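Local coordinates for dihydroxyacetone kinase (Citrobacter freundii, PDB 1UN8), which phosphorylates dihydroxyacetone with ATP in the presence of magnesium or calcium ions, yielding dihydroxyacetone phosphate and ADP, at residues A[39-44]-A[64-69]. Sequence-based numbering, arbitrary orientation.
Sequences RIVVRR and AHVGFI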
loop_
_atom_site.group_PDB
_atom_site.type_symbol
_atom_site.label_atom_id
_atom_site.label_comp_id
_atom_site.label_asym_id
_atom_site.label_seq_id
_atom_site.Cartn_x
_atom_site.Cartn_y
_atom_site.Cartn_z
ATOM N N ARG A 39 2.681 5.747 24.692
ATOM C CA ARG A 39 2.346 4.651 23.793
ATOM C C ARG A 39 3.574 3.849 23.390
ATOM O O ARG A 39 4.213 4.123 22.375
ATOM C CB ARG A 39 1.607 5.215 22.570
ATOM C CG ARG A 39 0.100 5.347 22.813
ATOM C CD ARG A 39 -0.566 6.392 21.941
ATOM N NE ARG A 39 0.045 7.693 22.179
ATOM C CZ ARG A 39 -0.607 8.851 22.165
ATOM N NH1 ARG A 39 -1.912 8.895 21.928
ATOM N NH2 ARG A 39 0.061 9.972 22.391
ATOM N N ILE A 40 3.883 2.844 24.201
ATOM C CA ILE A 40 5.035 1.990 23.977
ATOM C C ILE A 40 4.673 0.549 23.655
ATOM O O ILE A 40 3.840 -0.064 24.324
ATOM C CB ILE A 40 5.938 1.960 25.215
ATOM C CG1 ILE A 40 6.230 3.391 25.674
ATOM C CG2 ILE A 40 7.206 1.183 24.898
ATOM C CD1 ILE A 40 7.509 3.523 26.521
ATOM N N VAL A 41 5.305 0.013 22.622
ATOM C CA VAL A 41 5.079 -1.366 22.238
ATOM C C VAL A 41 6.404 -2.031 22.479
ATOM O O VAL A 41 7.448 -1.490 22.122
ATOM C CB VAL A 41 4.730 -1.527 20.762
ATOM C CG1 VAL A 41 4.737 -3.012 20.389
ATOM C CG2 VAL A 41 3.364 -0.932 20.497
ATOM N N VAL A 42 6.367 -3.201 23.095
ATOM C CA VAL A 42 7.593 -3.912 23.395
ATOM C C VAL A 42 7.463 -5.376 23.029
ATOM O O VAL A 42 6.356 -5.885 22.885
ATOM C CB VAL A 42 7.933 -3.796 24.890
ATOM C CG1 VAL A 42 7.088 -4.772 25.698
ATOM C CG2 VAL A 42 9.404 -4.042 25.090
ATOM N N ARG A 43 8.592 -6.050 22.874
ATOM C CA ARG A 43 8.580 -7.460 22.525
ATOM C C ARG A 43 8.403 -8.331 23.759
ATOM O O ARG A 43 8.819 -7.956 24.855
ATOM C CB ARG A 43 9.872 -7.829 21.808
ATOM C CG ARG A 43 11.111 -7.386 22.530
ATOM C CD ARG A 43 12.343 -7.538 21.654
ATOM N NE ARG A 43 12.689 -8.935 21.406
ATOM C CZ ARG A 43 13.812 -9.334 20.814
ATOM N NH1 ARG A 43 14.703 -8.433 20.403
ATOM N NH2 ARG A 43 14.051 -10.631 20.640
ATOM N N ARG A 44 7.769 -9.486 23.574
ATOM C CA ARG A 44 7.531 -10.426 24.663
ATOM C C ARG A 44 8.777 -11.288 24.884
ATOM O O ARG A 44 8.900 -11.985 25.887
ATOM C CB ARG A 44 6.306 -11.282 24.332
ATOM C CG ARG A 44 5.011 -10.489 24.362
ATOM C CD ARG A 44 4.123 -10.815 23.181
ATOM N NE ARG A 44 3.564 -12.162 23.254
ATOM C CZ ARG A 44 2.659 -12.547 24.148
ATOM N NH1 ARG A 44 2.209 -11.685 25.050
ATOM N NH2 ARG A 44 2.205 -13.791 24.138
ATOM N N ALA A 64 6.642 1.206 10.307
ATOM C CA ALA A 64 7.701 1.662 11.214
ATOM C C ALA A 64 7.004 2.286 12.403
ATOM O O ALA A 64 6.024 2.987 12.211
ATOM C CB ALA A 64 8.572 2.698 10.529
ATOM N N HIS A 65 7.481 2.043 13.619
ATOM C CA HIS A 65 8.638 1.185 13.876
ATOM C C HIS A 65 8.211 -0.101 14.551
ATOM O O HIS A 65 9.006 -1.033 14.705
ATOM C CB HIS A 65 9.660 1.912 14.767
ATOM C CG HIS A 65 10.294 3.094 14.103
ATOM N ND1 HIS A 65 11.447 2.997 13.359
ATOM C CD2 HIS A 65 9.931 4.400 14.067
ATOM C CE1 HIS A 65 11.772 4.194 12.896
ATOM N NE2 HIS A 65 10.866 5.063 13.312
ATOM N N VAL A 66 6.945 -0.150 14.956
ATOM C CA VAL A 66 6.390 -1.331 15.615
ATOM C C VAL A 66 6.566 -2.605 14.771
ATOM O O VAL A 66 6.744 -3.688 15.307
ATOM C CB VAL A 66 4.898 -1.121 15.917
ATOM C CG1 VAL A 66 4.279 -2.394 16.395
ATOM C CG2 VAL A 66 4.686 0.016 16.920
ATOM N N GLY A 67 6.515 -2.462 13.447
ATOM C CA GLY A 67 6.661 -3.576 12.525
ATOM C C GLY A 67 8.076 -4.125 12.471
ATOM O O GLY A 67 8.338 -5.182 11.864
ATOM N N PHE A 68 9.005 -3.424 13.105
ATOM C CA PHE A 68 10.372 -3.923 13.165
ATOM C C PHE A 68 10.839 -4.222 14.578
ATOM O O PHE A 68 12.024 -4.144 14.895
ATOM C CB PHE A 68 11.303 -3.029 12.353
ATOM C CG PHE A 68 10.762 -2.759 11.000
ATOM C CD1 PHE A 68 10.162 -1.530 10.712
ATOM C CD2 PHE A 68 10.829 -3.728 10.009
ATOM C CE1 PHE A 68 9.644 -1.253 9.461
ATOM C CE2 PHE A 68 10.317 -3.467 8.769
ATOM C CZ PHE A 68 9.711 -2.192 8.486
ATOM N N ILE A 69 9.878 -4.564 15.423
ATOM C CA ILE A 69 10.162 -4.962 16.798
ATOM C C ILE A 69 10.226 -6.496 16.783
ATOM O O ILE A 69 9.364 -7.153 16.193
ATOM C CB ILE A 69 9.031 -4.496 17.749
ATOM C CG1 ILE A 69 9.118 -2.998 18.004
ATOM C CG2 ILE A 69 9.065 -5.285 19.071
ATOM C CD1 ILE A 69 7.903 -2.464 18.718
#
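V41, on strand 40-43 of the mixed sheet in the DhaK domain, packs against V66, in the short 3-10 segment 66-67, and I69, just beyond it, in the connection between strands 52-59 and 76-80. The loop therefore lies over one face of the sheet; I40 and V42 point away from the loop and their side chains touch helix 88-98. V41 meets the loop with both methyls. CG2 approaches CG2 of V66 at 3.9 Å, the two valine side chains crossing at about a right angle, while CG1, anti to the backbone N (chi1 171°), lies 3.6 Å from CD1 of I69. That same CD1 also rests 3.6 Å from the carbonyl O of V41, a methyl-to-carbonyl van der Waals contact with the backbone. The other branch of I69, CG2, is anti to its own backbone N and reaches CB of R43 at 3.8 Å, spreading the isoleucine over two alternate strand residues. R43 contributes aliphatic carbon here; its guanidinium departs to a salt bridge with E167. Within the loop, F68 N bonds to H65 O (2.9 Å), and H65, preceded by a cis peptide, hydrogen-bonds through NE2 to the substrate-binding K109. V66 sits about 7 Å, side chain to side chain, from substrate-binding S59. Close to the dihydroxyacetone site, the contact thus rests on van der Waals touches alone, burying 194 Å² without hydrogen bonds between the segments.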